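Local structure of inositol-1-monophosphatase (Nostoc sp., 5ZHH) at residues I10-A15 and D125-G130; G117-P122 and V220-E225; L156-A161 and A173-L178; V185-S190 and Y206-I211. The protein probably hydrolyses inositol monophosphates to free inositol and inorganic phosphate. All coordinates share one frame; numbering follows the deposited sequence.

How the contacts relate
All four contacts are buried, but they serve two different sheets. Contacts 1 and 2 touch each other at the large mixed sheet, where strands 113-121 and 126-131 are neighbours: contact 1 brings helix 3-25 to it through a polar bond, contact 2 brings helix 213-225 to it through apolar side chains packed on a glycine backbone, with no hydrogen bond across. Contacts 3 and 4 touch at the smaller sheet on the other side of the chain's centre from contact 1. Contact 3 is apolar and aromatic and reaches the third subunit; contact 4 joins a valine-tryptophan pair to a water-bridged arginine and glutamate. Contact 2 lies closest to the chain's centre and touches no other chain, whereas the other three border neighbouring subunits.

Contact 1 of 4, residues I10-A15 and D125-G130; sequences IATEAA and DELFRG
Thr12 is the residue of helix 3-25 that meets strand 126-131, and it offers both branches to it. Its OG1 accepts a hydrogen bond from Arg129 NE at 3.1 Å, somewhat bent at 145°, with the oxygen in the guanidinium plane. The same hydroxyl bonds back to the carbonyl of Leu8, so it is held from two directions. CG2, anti to the backbone N of Thr12 (chi1 -58° for OG1), meets Leu127 CD2 at 3.8 Å and also lies against Arg129 CD, where the bent arginine chain crosses the threonine at about a right angle. Next along the helix, Glu13 looks to the second subunit, where it forms a salt bridge with Arg140 of that chain. Ala15, a turn after Ala11, shares with it and with Thr12 and Leu127 the covering of Val118 on the adjacent strand 113-121. A leucine in place of Arg129 would probably leave Thr12 OG1 without its donor from the strand and Glu13 of the second subunit without a distant, weak opposite charge. Chemically this is a small mixed contact, one in-plane hydrogen bond beside a methyl-on-leucine touch, close to a subunit interface; the bond fixes the threonine's rotation and one N-H of the arginine.

Contact 2 of 4, residues G117-P122 and V220-E225; sequences GVIYDP and VILLEE
Ile221 lays its CG2 methyl over the backbone of Gly117, 3.5 Å from Gly117 N and 3.8 Å from Gly117 CA. The isoleucine stands with CG1 anti to its own backbone N (chi1 -178°), which leads the longer branch away from the strand and leaves the short one, between N and carbonyl carbon, to do the touching. Such closeness depends on the glycine: a CB at that position would fall 2.9 Å from Ile221 CG2, a clash. It also lets the backbones approach, with Gly117 CA only 6.0 Å from Leu222 CA. Two residues along the strand the packing is slacker, Ile119 CD1 reaching Leu222 CD2 at 4.4 Å. Both of these side chains have further apolar company, Ile119 on Leu193 and Leu222 on Phe128 as well as on Ala196 and Ala199 of helix 191-199. No hydrogen bond crosses between the segments. Val118 points away from helix 213-225 and packs on helix 3-25, so strand 113-121 has helices against both of its faces. A sheet covered in this way on either side belongs to the alternating helix and sheet layers of the inositol monophosphatase fold.

Contact 3 of 4, residues L156-A161 and A173-L178; sequences LVTGFA and AEFCHL
Phe160 and Phe175 make the aromatic end of the tightly packed part, an offset edge-to-face pair in which the edge of Phe160 is directed toward the face of Phe175, with ring centroids 5.6 Å apart and planes at 67°. The foremost atom, Phe160 CZ, lies 3.7 Å from Phe175 CD1, and Phe175 CB sits in the plane of the Phe160 ring at its edge. Thr158 adds to the same cluster: its CG2 comes in the plane of the Phe175 ring, 3.8 Å from CD1. This is possible because OG1 stands anti to the threonine's backbone N (chi1 -167°) and is spent on the carbonyl of Trp207, with Asn171 as a further partner, so that the methyl is the branch left for the helix. The three parts joined here are those of a beta-alpha-beta unit: strand 156-158, helix 172-181 and the parallel strand 185-186, whose Val185 touches Thr158, Phe175 and Leu178. At the other end of the contact Leu156 CD1 meets Leu178 CD1 at 3.8 Å, just as tightly, a pair also covered by Leu256 of helix 253-261. The start of the helix is looser: the side chain of Glu174 stays 6.3 Å from segment 156-161 and packs instead on Trp207 and Leu260; it, Ala173 and His177 are partly exposed. Phe175, by contrast, is closed over from outside the chain: its ring stacks on Phe175 of the third subunit and also meets Phe160 of that subunit.

Contact 4 of 4, residues V185-S190 and Y206-I211; sequences VRRSGS and YWERGI
The indole of Trp207 meets Val185 through its six-membered ring, with Val185 CG1 approaching obliquely, 3.9 Å from Trp207 CH2. Its indole N-H bonds to Asn171, the ring of Tyr233 meets it with planes at about 80°, and Leu156, Glu174 and Leu178 also touch this side chain. The phenol of Tyr206 has Glu208 OE1 at its edge, in the ring plane; the hydroxyl gives that oxygen a short hydrogen bond, Tyr206 OH to Glu208 OE1 at 2.5 Å, on the anti side of the carboxylate. The guanidinium of Arg187 holds water 2 at its edge, in plane: Arg187 NH2 donates to it at 3.1 Å, and the water in turn donates to Glu208 OE2 at 2.8 Å. Water 1 runs alongside, with a weak bond from Arg187 NH1. The charged groups themselves do not meet: Arg187 NH2 is 4.5 Å from Glu208 OE2, which lies well out of the guanidinium plane, so the two groups are linked by water, with a probable longer-range attraction between their charges. Beyond the arginine the chain folds into an ST turn, Ser188 OG accepting from Ser190 N at 3.2 Å, and Ser190 then N-caps helix 191-199 through its bond to the N of Leu193. Strand 156-158 lies between strands 185-186 and 205-208 in the sheet, so the contacts here pass across it by side chains. Val185 and Trp207 pack on helix 172-181, while Tyr206 and Glu208 rest against helix 191-199.

Contact 1 of 4, residues I10-A15 and D125-G130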
# COMPACT_ATOMS: atom_id res chain seq x y z
N ILE A 10 11.62 16.31 -13.43
CA ILE A 10 10.51 17.25 -13.32
C ILE A 10 9.21 16.60 -13.78
O ILE A 10 8.15 16.81 -13.17
CB ILE A 10 10.81 18.53 -14.12
CG1 ILE A 10 12.01 19.26 -13.51
CG2 ILE A 10 9.60 19.44 -14.13
CD1 ILE A 10 11.90 19.44 -12.03
N ALA A 11 9.26 15.82 -14.85
CA ALA A 11 8.06 15.11 -15.29
C ALA A 11 7.56 14.15 -14.22
O ALA A 11 6.35 13.97 -14.05
CB ALA A 11 8.33 14.36 -16.59
N THR A 12 8.48 13.53 -13.48
CA THR A 12 8.07 12.62 -12.41
C THR A 12 7.32 13.37 -11.32
O THR A 12 6.24 12.94 -10.88
CB THR A 12 9.29 11.91 -11.83
OG1 THR A 12 9.97 11.19 -12.88
CG2 THR A 12 8.87 10.94 -10.76
N GLU A 13 7.86 14.51 -10.87
CA GLU A 13 7.18 15.27 -9.82
C GLU A 13 5.85 15.82 -10.33
O GLU A 13 4.86 15.84 -9.59
CB GLU A 13 8.09 16.39 -9.31
CG GLU A 13 7.43 17.38 -8.33
CD GLU A 13 7.03 16.77 -6.98
OE1 GLU A 13 7.44 15.63 -6.68
OE2 GLU A 13 6.32 17.45 -6.22
N ALA A 14 5.79 16.23 -11.60
CA ALA A 14 4.52 16.69 -12.15
C ALA A 14 3.49 15.56 -12.17
O ALA A 14 2.32 15.77 -11.84
CB ALA A 14 4.73 17.26 -13.56
N ALA A 15 3.93 14.35 -12.52
CA ALA A 15 3.01 13.21 -12.57
C ALA A 15 2.52 12.84 -11.18
O ALA A 15 1.34 12.52 -10.99
CB ALA A 15 3.71 12.02 -13.22
N ASP A 125 -0.88 3.07 -7.59
CA ASP A 125 0.41 3.67 -7.26
C ASP A 125 1.54 2.99 -8.04
O ASP A 125 2.49 2.44 -7.47
CB ASP A 125 0.65 3.62 -5.75
CG ASP A 125 1.85 4.44 -5.34
OD1 ASP A 125 2.11 5.47 -5.99
OD2 ASP A 125 2.54 4.05 -4.38
N GLU A 126 1.41 3.00 -9.36
CA GLU A 126 2.44 2.47 -10.24
C GLU A 126 3.01 3.60 -11.08
O GLU A 126 2.29 4.22 -11.87
CB GLU A 126 1.89 1.34 -11.12
CG GLU A 126 1.58 0.09 -10.32
CD GLU A 126 1.32 -1.11 -11.20
OE1 GLU A 126 1.64 -2.24 -10.76
OE2 GLU A 126 0.83 -0.93 -12.33
N LEU A 127 4.31 3.86 -10.91
CA LEU A 127 5.00 4.97 -11.54
C LEU A 127 5.96 4.42 -12.59
O LEU A 127 6.96 3.79 -12.24
CB LEU A 127 5.75 5.78 -10.47
CG LEU A 127 6.63 6.92 -10.95
CD1 LEU A 127 5.77 7.97 -11.62
CD2 LEU A 127 7.41 7.53 -9.76
N PHE A 128 5.64 4.63 -13.86
CA PHE A 128 6.49 4.18 -14.96
C PHE A 128 7.32 5.35 -15.46
O PHE A 128 6.78 6.43 -15.71
CB PHE A 128 5.65 3.59 -16.10
CG PHE A 128 4.83 2.38 -15.71
CD1 PHE A 128 3.56 2.53 -15.16
CD2 PHE A 128 5.33 1.11 -15.89
CE1 PHE A 128 2.80 1.42 -14.78
CE2 PHE A 128 4.57 -0.01 -15.53
CZ PHE A 128 3.32 0.15 -14.97
N ARG A 129 8.62 5.13 -15.61
CA ARG A 129 9.52 6.21 -15.98
C ARG A 129 10.54 5.71 -17.00
O ARG A 129 11.08 4.61 -16.85
CB ARG A 129 10.25 6.78 -14.75
CG ARG A 129 9.33 7.58 -13.82
CD ARG A 129 9.93 7.73 -12.43
NE ARG A 129 11.22 8.43 -12.40
CZ ARG A 129 12.39 7.81 -12.25
NH1 ARG A 129 12.42 6.49 -12.13
NH2 ARG A 129 13.52 8.51 -12.20
N GLY A 130 10.78 6.52 -18.02
CA GLY A 130 11.76 6.18 -19.03
C GLY A 130 12.28 7.42 -19.72
O GLY A 130 11.56 8.42 -19.86

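Contact 2 of 4, residues G117-P122 and V220-E225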
# COMPACT_ATOMS: atom_id res chain seq x y z
N GLY A 117 9.48 10.03 -20.79
CA GLY A 117 8.12 9.62 -20.51
C GLY A 117 7.87 9.23 -19.07
O GLY A 117 8.66 8.49 -18.47
N VAL A 118 6.78 9.73 -18.50
CA VAL A 118 6.32 9.32 -17.19
C VAL A 118 4.84 9.00 -17.28
O VAL A 118 4.06 9.81 -17.81
CB VAL A 118 6.57 10.39 -16.11
CG1 VAL A 118 6.04 9.90 -14.78
CG2 VAL A 118 8.07 10.70 -15.99
N ILE A 119 4.45 7.84 -16.77
CA ILE A 119 3.06 7.40 -16.72
C ILE A 119 2.78 6.96 -15.29
O ILE A 119 3.47 6.07 -14.77
CB ILE A 119 2.78 6.27 -17.71
CG1 ILE A 119 3.02 6.77 -19.14
CG2 ILE A 119 1.35 5.74 -17.56
CD1 ILE A 119 3.11 5.64 -20.18
N TYR A 120 1.80 7.58 -14.65
CA TYR A 120 1.52 7.32 -13.25
C TYR A 120 0.06 6.92 -13.08
O TYR A 120 -0.84 7.71 -13.38
CB TYR A 120 1.83 8.54 -12.38
CG TYR A 120 1.57 8.32 -10.91
CD1 TYR A 120 2.11 7.22 -10.26
CD2 TYR A 120 0.77 9.19 -10.19
CE1 TYR A 120 1.87 7.00 -8.91
CE2 TYR A 120 0.52 8.98 -8.83
CZ TYR A 120 1.07 7.88 -8.21
OH TYR A 120 0.83 7.65 -6.88
N ASP A 121 -0.15 5.70 -12.62
CA ASP A 121 -1.43 5.14 -12.20
C ASP A 121 -1.59 5.44 -10.71
O ASP A 121 -0.98 4.75 -9.89
CB ASP A 121 -1.46 3.63 -12.46
CG ASP A 121 -2.71 2.93 -11.93
OD1 ASP A 121 -3.55 3.54 -11.23
OD2 ASP A 121 -2.84 1.72 -12.21
N PRO A 122 -2.38 6.45 -10.32
CA PRO A 122 -2.46 6.80 -8.90
C PRO A 122 -3.33 5.86 -8.08
O PRO A 122 -3.19 5.84 -6.85
CB PRO A 122 -3.06 8.21 -8.92
CG PRO A 122 -3.91 8.21 -10.15
CD PRO A 122 -3.20 7.34 -11.16
N VAL A 220 5.73 5.49 -25.57
CA VAL A 220 6.58 5.05 -26.67
C VAL A 220 8.04 4.97 -26.21
O VAL A 220 8.72 3.97 -26.43
CB VAL A 220 6.41 5.97 -27.90
CG1 VAL A 220 7.57 5.78 -28.87
CG2 VAL A 220 5.08 5.66 -28.60
N ILE A 221 8.54 6.03 -25.56
CA ILE A 221 9.93 6.01 -25.14
C ILE A 221 10.13 5.03 -23.99
O ILE A 221 11.15 4.33 -23.92
CB ILE A 221 10.43 7.43 -24.78
CG1 ILE A 221 11.91 7.39 -24.38
CG2 ILE A 221 9.62 8.06 -23.66
CD1 ILE A 221 12.84 6.87 -25.48
N LEU A 222 9.15 4.94 -23.08
CA LEU A 222 9.18 3.93 -22.02
C LEU A 222 9.35 2.54 -22.61
O LEU A 222 10.21 1.76 -22.17
CB LEU A 222 7.90 3.99 -21.20
CG LEU A 222 7.82 3.01 -20.03
CD1 LEU A 222 8.71 3.51 -18.88
CD2 LEU A 222 6.38 2.82 -19.56
N LEU A 223 8.54 2.20 -23.61
CA LEU A 223 8.59 0.87 -24.19
C LEU A 223 9.91 0.64 -24.91
O LEU A 223 10.52 -0.42 -24.78
CB LEU A 223 7.41 0.67 -25.14
CG LEU A 223 7.39 -0.62 -25.95
CD1 LEU A 223 7.46 -1.80 -25.01
CD2 LEU A 223 6.13 -0.71 -26.79
N GLU A 224 10.38 1.64 -25.66
CA GLU A 224 11.65 1.49 -26.36
C GLU A 224 12.81 1.30 -25.39
O GLU A 224 13.67 0.45 -25.61
CB GLU A 224 11.89 2.70 -27.27
CG GLU A 224 10.91 2.74 -28.46
CD GLU A 224 11.12 3.96 -29.33
OE1 GLU A 224 10.87 3.87 -30.55
OE2 GLU A 224 11.56 5.01 -28.81
N GLU A 225 12.83 2.08 -24.30
CA GLU A 225 13.88 1.91 -23.30
C GLU A 225 13.79 0.55 -22.63
O GLU A 225 14.81 -0.00 -22.19
CB GLU A 225 13.80 3.03 -22.26
CG GLU A 225 14.44 4.34 -22.72
CD GLU A 225 15.92 4.19 -23.03
OE1 GLU A 225 16.67 3.76 -22.13
OE2 GLU A 225 16.32 4.50 -24.17

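Contact 3 of 4, residues L156-A161 and A173-L178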
# COMPACT_ATOMS: atom_id res chain seq x y z
N LEU A 156 -2.29 -9.90 -25.87
CA LEU A 156 -2.29 -8.59 -26.49
C LEU A 156 -3.33 -7.69 -25.84
O LEU A 156 -4.12 -8.12 -24.99
CB LEU A 156 -2.55 -8.69 -28.00
CG LEU A 156 -1.67 -9.66 -28.78
CD1 LEU A 156 -2.08 -9.63 -30.26
CD2 LEU A 156 -0.19 -9.36 -28.63
N VAL A 157 -3.33 -6.42 -26.24
CA VAL A 157 -4.33 -5.46 -25.79
C VAL A 157 -4.57 -4.47 -26.91
O VAL A 157 -3.68 -4.19 -27.72
CB VAL A 157 -3.87 -4.77 -24.47
CG1 VAL A 157 -2.54 -4.05 -24.66
CG2 VAL A 157 -4.95 -3.81 -23.93
N THR A 158 -5.79 -3.95 -26.98
CA THR A 158 -6.14 -2.97 -28.01
C THR A 158 -7.25 -2.08 -27.46
O THR A 158 -7.68 -2.22 -26.31
CB THR A 158 -6.56 -3.66 -29.33
OG1 THR A 158 -6.60 -2.67 -30.37
CG2 THR A 158 -7.93 -4.31 -29.22
N GLY A 159 -7.66 -1.12 -28.28
CA GLY A 159 -8.72 -0.20 -27.91
C GLY A 159 -9.56 0.15 -29.12
O GLY A 159 -9.26 -0.26 -30.24
N PHE A 160 -10.60 0.94 -28.88
CA PHE A 160 -11.57 1.29 -29.91
C PHE A 160 -11.89 2.77 -29.78
O PHE A 160 -12.09 3.27 -28.67
CB PHE A 160 -12.82 0.40 -29.78
CG PHE A 160 -12.50 -1.06 -29.81
CD1 PHE A 160 -12.37 -1.73 -31.03
CD2 PHE A 160 -12.24 -1.76 -28.64
CE1 PHE A 160 -12.04 -3.07 -31.07
CE2 PHE A 160 -11.89 -3.11 -28.68
CZ PHE A 160 -11.80 -3.76 -29.89
N ALA A 161 -11.88 3.46 -30.92
CA ALA A 161 -11.90 4.92 -30.94
C ALA A 161 -13.32 5.46 -30.79
O ALA A 161 -14.31 4.75 -30.98
CB ALA A 161 -11.26 5.44 -32.23
N ALA A 173 -12.64 -5.95 -36.71
CA ALA A 173 -12.09 -7.07 -37.47
C ALA A 173 -10.72 -7.47 -36.93
O ALA A 173 -10.42 -8.66 -36.79
CB ALA A 173 -12.00 -6.71 -38.95
N GLU A 174 -9.87 -6.48 -36.63
CA GLU A 174 -8.57 -6.76 -36.02
C GLU A 174 -8.73 -7.47 -34.68
O GLU A 174 -8.01 -8.44 -34.39
CB GLU A 174 -7.77 -5.47 -35.85
CG GLU A 174 -7.17 -4.88 -37.12
CD GLU A 174 -8.16 -4.09 -37.99
OE1 GLU A 174 -9.36 -4.01 -37.64
OE2 GLU A 174 -7.73 -3.57 -39.04
N PHE A 175 -9.65 -6.98 -33.83
CA PHE A 175 -9.85 -7.59 -32.52
C PHE A 175 -10.26 -9.05 -32.65
O PHE A 175 -9.73 -9.92 -31.95
CB PHE A 175 -10.90 -6.81 -31.74
CG PHE A 175 -11.24 -7.42 -30.41
CD1 PHE A 175 -10.48 -7.12 -29.28
CD2 PHE A 175 -12.32 -8.28 -30.28
CE1 PHE A 175 -10.78 -7.68 -28.05
CE2 PHE A 175 -12.63 -8.84 -29.05
CZ PHE A 175 -11.85 -8.54 -27.94
N CYS A 176 -11.19 -9.35 -33.56
CA CYS A 176 -11.61 -10.73 -33.74
C CYS A 176 -10.48 -11.59 -34.29
O CYS A 176 -10.24 -12.70 -33.81
CB CYS A 176 -12.83 -10.80 -34.66
SG CYS A 176 -14.28 -9.92 -34.03
N HIS A 177 -9.76 -11.07 -35.29
CA HIS A 177 -8.65 -11.81 -35.89
C HIS A 177 -7.58 -12.14 -34.86
O HIS A 177 -7.14 -13.30 -34.74
CB HIS A 177 -8.07 -10.98 -37.05
CG HIS A 177 -7.03 -11.69 -37.87
ND1 HIS A 177 -7.17 -12.99 -38.29
CD2 HIS A 177 -5.86 -11.24 -38.38
CE1 HIS A 177 -6.11 -13.33 -39.01
NE2 HIS A 177 -5.30 -12.29 -39.08
N LEU A 178 -7.15 -11.15 -34.07
CA LEU A 178 -6.09 -11.44 -33.10
C LEU A 178 -6.60 -12.26 -31.92
O LEU A 178 -5.82 -13.02 -31.33
CB LEU A 178 -5.44 -10.14 -32.62
CG LEU A 178 -4.24 -9.68 -33.47
CD1 LEU A 178 -3.26 -10.84 -33.70
CD2 LEU A 178 -4.68 -9.08 -34.79

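Contact 4 of 4, residues V185-S190 and Y206-I211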
# COMPACT_ATOMS: atom_id res chain seq x y z
N VAL A 185 -6.98 -11.05 -26.20
CA VAL A 185 -6.78 -9.63 -26.40
C VAL A 185 -7.55 -8.90 -25.30
O VAL A 185 -8.78 -8.98 -25.23
CB VAL A 185 -7.24 -9.16 -27.79
CG1 VAL A 185 -6.96 -7.67 -27.95
CG2 VAL A 185 -6.55 -9.98 -28.88
N ARG A 186 -6.82 -8.20 -24.44
CA ARG A 186 -7.42 -7.43 -23.37
C ARG A 186 -7.93 -6.09 -23.90
O ARG A 186 -7.53 -5.63 -24.97
CB ARG A 186 -6.38 -7.20 -22.26
CG ARG A 186 -5.82 -8.51 -21.68
CD ARG A 186 -6.88 -9.22 -20.84
NE ARG A 186 -6.50 -10.56 -20.39
CZ ARG A 186 -6.84 -11.69 -21.01
NH1 ARG A 186 -6.46 -12.86 -20.52
NH2 ARG A 186 -7.57 -11.64 -22.12
N ARG A 187 -8.81 -5.46 -23.12
CA ARG A 187 -9.24 -4.09 -23.37
C ARG A 187 -9.33 -3.42 -21.99
O ARG A 187 -10.26 -3.67 -21.23
CB ARG A 187 -10.56 -4.03 -24.12
CG ARG A 187 -10.82 -2.74 -24.93
CD ARG A 187 -10.96 -1.50 -24.06
NE ARG A 187 -11.37 -0.29 -24.78
CZ ARG A 187 -10.57 0.74 -25.04
NH1 ARG A 187 -9.29 0.72 -24.64
NH2 ARG A 187 -11.05 1.80 -25.68
N SER A 188 -8.34 -2.58 -21.68
CA SER A 188 -8.25 -1.95 -20.37
C SER A 188 -8.94 -0.60 -20.32
O SER A 188 -9.49 -0.23 -19.28
CB SER A 188 -6.78 -1.74 -19.98
OG SER A 188 -6.24 -0.65 -20.70
N GLY A 189 -8.92 0.14 -21.43
CA GLY A 189 -9.47 1.47 -21.48
C GLY A 189 -8.48 2.61 -21.29
O GLY A 189 -8.90 3.76 -21.23
N SER A 190 -7.18 2.32 -21.21
CA SER A 190 -6.16 3.37 -21.12
C SER A 190 -4.99 3.03 -22.03
O SER A 190 -4.24 2.09 -21.75
CB SER A 190 -5.67 3.56 -19.68
OG SER A 190 -4.52 4.39 -19.66
N TYR A 206 0.56 -4.41 -28.36
CA TYR A 206 -0.55 -3.48 -28.29
C TYR A 206 -0.66 -2.81 -29.65
O TYR A 206 0.35 -2.51 -30.28
CB TYR A 206 -0.32 -2.45 -27.16
CG TYR A 206 -1.06 -1.13 -27.32
CD1 TYR A 206 -2.44 -1.06 -27.21
CD2 TYR A 206 -0.36 0.04 -27.58
CE1 TYR A 206 -3.11 0.15 -27.35
CE2 TYR A 206 -1.01 1.26 -27.72
CZ TYR A 206 -2.38 1.30 -27.61
OH TYR A 206 -3.03 2.50 -27.76
N TRP A 207 -1.89 -2.64 -30.14
CA TRP A 207 -2.13 -1.87 -31.35
C TRP A 207 -3.42 -1.09 -31.18
O TRP A 207 -4.32 -1.51 -30.46
CB TRP A 207 -2.19 -2.76 -32.60
CG TRP A 207 -3.54 -3.37 -32.84
CD1 TRP A 207 -4.52 -2.90 -33.68
CD2 TRP A 207 -4.06 -4.56 -32.23
NE1 TRP A 207 -5.62 -3.73 -33.63
CE2 TRP A 207 -5.36 -4.76 -32.75
CE3 TRP A 207 -3.55 -5.48 -31.31
CZ2 TRP A 207 -6.16 -5.83 -32.37
CZ3 TRP A 207 -4.34 -6.55 -30.93
CH2 TRP A 207 -5.64 -6.72 -31.46
N GLU A 208 -3.50 0.06 -31.85
CA GLU A 208 -4.71 0.86 -31.76
C GLU A 208 -4.72 1.91 -32.86
O GLU A 208 -3.66 2.35 -33.32
CB GLU A 208 -4.83 1.54 -30.38
CG GLU A 208 -6.20 2.16 -30.14
CD GLU A 208 -6.49 2.48 -28.69
OE1 GLU A 208 -5.57 2.40 -27.84
OE2 GLU A 208 -7.65 2.81 -28.40
N ARG A 209 -5.92 2.28 -33.29
CA ARG A 209 -6.12 3.41 -34.19
C ARG A 209 -6.91 4.49 -33.47
O ARG A 209 -7.54 4.25 -32.43
CB ARG A 209 -6.86 2.99 -35.47
CG ARG A 209 -8.29 2.53 -35.24
CD ARG A 209 -9.09 2.50 -36.54
NE ARG A 209 -9.33 3.83 -37.09
CZ ARG A 209 -10.31 4.64 -36.71
NH1 ARG A 209 -11.17 4.26 -35.77
NH2 ARG A 209 -10.44 5.83 -37.27
N GLY A 210 -6.85 5.70 -34.02
CA GLY A 210 -7.57 6.81 -33.45
C GLY A 210 -6.98 7.34 -32.17
O GLY A 210 -7.70 7.93 -31.35
N ILE A 211 -5.68 7.16 -31.95
CA ILE A 211 -5.06 7.68 -30.74
C ILE A 211 -4.49 9.07 -31.00
O ILE A 211 -4.27 9.48 -32.14
CB ILE A 211 -3.98 6.73 -30.17
CG1 ILE A 211 -2.95 6.33 -31.22
CG2 ILE A 211 -4.63 5.49 -29.60
CD1 ILE A 211 -1.79 7.30 -31.41
O HOH W 1 -6.39 1.58 -25.26
O HOH W 2 -8.50 3.61 -25.89